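Long-range contact in thioredoxin domain-containing protein (Sinorhizobium meliloti, PDB 3U5R), which probably acts as an antioxidant oxidoreductase of the thioredoxin-like AhpC/TSA family, though its precise function is unknown: residues V64-V74 and V135-P145. Sequence-based numbering, arbitrary orientation.
Sequences VAFISNRCPFV and VAKAYGAACTP
Val64, on a central strand of the thioredoxin fold, lays its two methyls against the Tyr139 ring, CG2 lying 4.0 Å from Tyr139 CE2 and CG1 over one face; beta-branching gives a strand residue two methyls to set against one ring. Tyr139 keeps its hydroxyl satisfied by the carbonyl of Ala39. Phe66 makes the most extensive contact with the second segment: with CG anti to its own carbonyl carbon (chi1 -66°), the ring runs out between helix 135-139 and the loop after it. Ala141 CB, a methyl small enough to lie on one face, is 3.7 Å from the Phe66 ring centroid in a CH-pi contact, while CE1 of Phe66 comes within 3.4 Å of Ala136 CA, an approach to the helix backbone that a bare methyl side chain allows. The Phe66 and Tyr139 rings meet obliquely, planes at 56°. A leucine here, lacking the ring, would probably leave Ala141 CB without its CH-pi partner and open a gap beside Ala136 and Tyr139. The Phe66 carbonyl oxygen meets the CA-H groups of Thr144 and Pro145, Pro145 CA at 3.1 Å; the peptide before Pro145 is cis, the cis-proline characteristic of thioredoxin folds, and Thr144 lies beside Cys71. Thr144 CG2 turns to Ile67 O. Ser68 OG accepts from the backbone N of Arg70 (an ST turn) and of Cys71 (an ST motif), bracing the turn before helix 72-75; Glu109 also bonds this hydroxyl. Cys71, at the N-cap, sets SG 3.4 Å from Thr144 O, its CB equally near Thr144 OG1. Beyond it, Phe73 CB packs 3.9 Å from Pro145 CD, and Val74 CG2 rests 3.6 Å from Pro145 N.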
loop_
_atom_site.group_PDB
_atom_site.type_symbol
_atom_site.label_atom_id
_atom_site.label_comp_id
_atom_site.label_asym_id
_atom_site.label_seq_id
_atom_site.Cartn_x
_atom_site.Cartn_y
_atom_site.Cartn_z
ATOM N N VAL A 64 0.165 4.640 -1.505
ATOM C CA VAL A 64 1.365 3.847 -1.490
ATOM C C VAL A 64 1.086 2.769 -0.457
ATOM O O VAL A 64 0.769 3.089 0.711
ATOM C CB VAL A 64 2.599 4.649 -1.084
ATOM C CG1 VAL A 64 3.868 3.707 -1.063
ATOM C CG2 VAL A 64 2.814 5.825 -2.052
ATOM N N ALA A 65 1.191 1.485 -0.858
ATOM C CA ALA A 65 0.755 0.392 0.007
ATOM C C ALA A 65 1.833 -0.591 0.163
ATOM O O ALA A 65 2.313 -1.152 -0.857
ATOM C CB ALA A 65 -0.545 -0.316 -0.653
ATOM N N PHE A 66 2.304 -0.810 1.384
ATOM C CA PHE A 66 3.330 -1.837 1.595
ATOM C C PHE A 66 2.634 -3.160 1.892
ATOM O O PHE A 66 1.932 -3.289 2.886
ATOM C CB PHE A 66 4.283 -1.446 2.744
ATOM C CG PHE A 66 5.096 -0.242 2.413
ATOM C CD1 PHE A 66 6.387 -0.371 1.923
ATOM C CD2 PHE A 66 4.527 1.013 2.486
ATOM C CE1 PHE A 66 7.124 0.743 1.555
ATOM C CE2 PHE A 66 5.265 2.163 2.109
ATOM C CZ PHE A 66 6.561 2.018 1.672
ATOM N N ILE A 67 2.803 -4.136 1.010
ATOM C CA ILE A 67 2.117 -5.396 1.182
ATOM C C ILE A 67 3.114 -6.575 1.087
ATOM O O ILE A 67 4.320 -6.375 1.097
ATOM C CB ILE A 67 0.944 -5.528 0.164
ATOM C CG1 ILE A 67 1.438 -5.450 -1.283
ATOM C CG2 ILE A 67 -0.056 -4.456 0.371
ATOM C CD1 ILE A 67 0.302 -5.804 -2.235
ATOM N N SER A 68 2.593 -7.787 0.944
ATOM C CA SER A 68 3.368 -8.990 1.023
ATOM C C SER A 68 2.571 -10.050 0.179
ATOM O O SER A 68 1.365 -9.866 -0.082
ATOM C CB SER A 68 3.465 -9.441 2.502
ATOM O OG SER A 68 3.607 -10.861 2.611
ATOM N N ASN A 69 3.262 -11.080 -0.290
ATOM C CA ASN A 69 2.619 -12.172 -1.007
ATOM C C ASN A 69 2.007 -13.259 -0.099
ATOM O O ASN A 69 1.167 -14.035 -0.581
ATOM C CB ASN A 69 3.633 -12.856 -1.966
ATOM C CG ASN A 69 4.118 -11.891 -3.051
ATOM O OD1 ASN A 69 3.358 -10.968 -3.466
ATOM N ND2 ASN A 69 5.371 -12.033 -3.455
ATOM N N ARG A 70 2.412 -13.336 1.162
ATOM C CA ARG A 70 1.946 -14.420 2.026
ATOM C C ARG A 70 1.431 -14.017 3.409
ATOM O O ARG A 70 0.739 -14.807 4.049
ATOM C CB ARG A 70 3.034 -15.512 2.176
ATOM C CG ARG A 70 2.482 -16.892 2.763
ATOM C CD ARG A 70 3.109 -18.194 2.102
ATOM N NE ARG A 70 2.999 -19.416 2.944
ATOM C CZ ARG A 70 1.914 -20.210 3.062
ATOM N NH1 ARG A 70 0.788 -19.941 2.398
ATOM N NH2 ARG A 70 1.945 -21.293 3.856
ATOM N N CYS A 71 1.728 -12.805 3.873
ATOM C CA CYS A 71 1.122 -12.318 5.117
ATOM C C CYS A 71 -0.453 -12.537 5.172
ATOM O O CYS A 71 -1.160 -12.076 4.305
ATOM C CB CYS A 71 1.461 -10.805 5.280
ATOM S SG CYS A 71 0.494 -10.080 6.630
ATOM N N PRO A 72 -1.012 -13.263 6.197
ATOM C CA PRO A 72 -2.497 -13.457 6.348
ATOM C C PRO A 72 -3.307 -12.178 6.376
ATOM O O PRO A 72 -4.458 -12.133 5.893
ATOM C CB PRO A 72 -2.654 -14.159 7.701
ATOM C CG PRO A 72 -1.320 -14.809 7.930
ATOM C CD PRO A 72 -0.269 -13.934 7.287
ATOM N N PHE A 73 -2.737 -11.104 6.873
ATOM C CA PHE A 73 -3.484 -9.829 6.867
ATOM C C PHE A 73 -3.587 -9.223 5.491
ATOM O O PHE A 73 -4.583 -8.521 5.207
ATOM C CB PHE A 73 -2.845 -8.812 7.853
ATOM C CG PHE A 73 -2.898 -9.284 9.238
ATOM C CD1 PHE A 73 -2.010 -10.242 9.678
ATOM C CD2 PHE A 73 -3.914 -8.833 10.087
ATOM C CE1 PHE A 73 -2.114 -10.728 10.967
ATOM C CE2 PHE A 73 -4.044 -9.321 11.378
ATOM C CZ PHE A 73 -3.149 -10.278 11.796
ATOM N N VAL A 74 -2.580 -9.457 4.631
ATOM C CA VAL A 74 -2.734 -9.075 3.257
ATOM C C VAL A 74 -3.594 -10.058 2.455
ATOM O O VAL A 74 -4.383 -9.644 1.623
ATOM C CB VAL A 74 -1.346 -8.940 2.602
ATOM C CG1 VAL A 74 -1.449 -8.731 1.040
ATOM C CG2 VAL A 74 -0.595 -7.783 3.283
ATOM N N VAL A 135 13.078 2.279 0.700
ATOM C CA VAL A 135 11.796 2.976 0.603
ATOM C C VAL A 135 10.883 2.685 1.829
ATOM O O VAL A 135 10.347 3.618 2.381
ATOM C CB VAL A 135 11.082 2.678 -0.765
ATOM C CG1 VAL A 135 9.722 3.362 -0.841
ATOM C CG2 VAL A 135 12.091 3.045 -1.959
ATOM N N ALA A 136 10.735 1.428 2.244
ATOM C CA ALA A 136 9.971 1.140 3.442
ATOM C C ALA A 136 10.494 2.021 4.617
ATOM O O ALA A 136 9.718 2.585 5.398
ATOM C CB ALA A 136 10.095 -0.379 3.787
ATOM N N LYS A 137 11.818 2.129 4.730
ATOM C CA LYS A 137 12.390 2.972 5.810
ATOM C C LYS A 137 12.100 4.454 5.673
ATOM O O LYS A 137 11.749 5.115 6.680
ATOM C CB LYS A 137 13.913 2.781 5.896
ATOM C CG LYS A 137 14.394 1.446 6.372
ATOM C CD LYS A 137 15.961 1.582 6.653
ATOM C CE LYS A 137 16.757 0.337 6.276
ATOM N NZ LYS A 137 18.240 0.663 6.167
ATOM N N ALA A 138 12.158 4.991 4.439
ATOM C CA ALA A 138 11.824 6.421 4.229
ATOM C C ALA A 138 10.346 6.746 4.506
ATOM O O ALA A 138 10.062 7.836 4.963
ATOM C CB ALA A 138 12.218 6.921 2.760
ATOM N N TYR A 139 9.415 5.815 4.215
ATOM C CA TYR A 139 7.971 6.054 4.478
ATOM C C TYR A 139 7.645 5.805 5.933
ATOM O O TYR A 139 6.633 6.330 6.440
ATOM C CB TYR A 139 7.089 5.136 3.554
ATOM C CG TYR A 139 6.830 5.792 2.213
ATOM C CD1 TYR A 139 7.828 5.905 1.295
ATOM C CD2 TYR A 139 5.617 6.399 1.924
ATOM C CE1 TYR A 139 7.644 6.528 0.103
ATOM C CE2 TYR A 139 5.431 7.052 0.683
ATOM C CZ TYR A 139 6.431 7.107 -0.184
ATOM O OH TYR A 139 6.268 7.768 -1.372
ATOM N N GLY A 140 8.541 5.069 6.606
ATOM C CA GLY A 140 8.312 4.614 7.969
ATOM C C GLY A 140 7.195 3.560 8.027
ATOM O O GLY A 140 6.403 3.561 8.985
ATOM N N ALA A 141 7.146 2.673 7.016
ATOM C CA ALA A 141 6.341 1.456 7.069
ATOM C C ALA A 141 6.841 0.489 8.139
ATOM O O ALA A 141 8.069 0.313 8.337
ATOM C CB ALA A 141 6.315 0.741 5.657
ATOM N N ALA A 142 5.898 -0.142 8.833
ATOM C CA ALA A 142 6.236 -1.086 9.905
ATOM C C ALA A 142 5.650 -2.494 9.689
ATOM O O ALA A 142 6.186 -3.450 10.182
ATOM C CB ALA A 142 5.754 -0.572 11.266
ATOM N N CYS A 143 4.540 -2.604 8.953
ATOM C CA CYS A 143 3.873 -3.902 8.799
ATOM C C CYS A 143 3.225 -4.018 7.416
ATOM O O CYS A 143 3.197 -3.041 6.606
ATOM C CB CYS A 143 2.780 -3.987 9.874
ATOM S SG CYS A 143 1.501 -2.697 9.708
ATOM N N THR A 144 2.685 -5.191 7.107
ATOM C CA THR A 144 1.973 -5.355 5.826
ATOM C C THR A 144 0.582 -5.789 6.243
ATOM O O THR A 144 0.466 -6.751 7.004
ATOM C CB THR A 144 2.651 -6.444 4.934
ATOM O OG1 THR A 144 2.656 -7.678 5.662
ATOM C CG2 THR A 144 4.151 -6.027 4.545
ATOM N N PRO A 145 -0.480 -5.144 5.733
ATOM C CA PRO A 145 -0.449 -4.049 4.797
ATOM C C PRO A 145 -0.283 -2.743 5.563
ATOM O O PRO A 145 -0.794 -2.622 6.689
ATOM C CB PRO A 145 -1.835 -4.058 4.222
ATOM C CG PRO A 145 -2.746 -4.535 5.403
ATOM C CD PRO A 145 -1.852 -5.478 6.177
#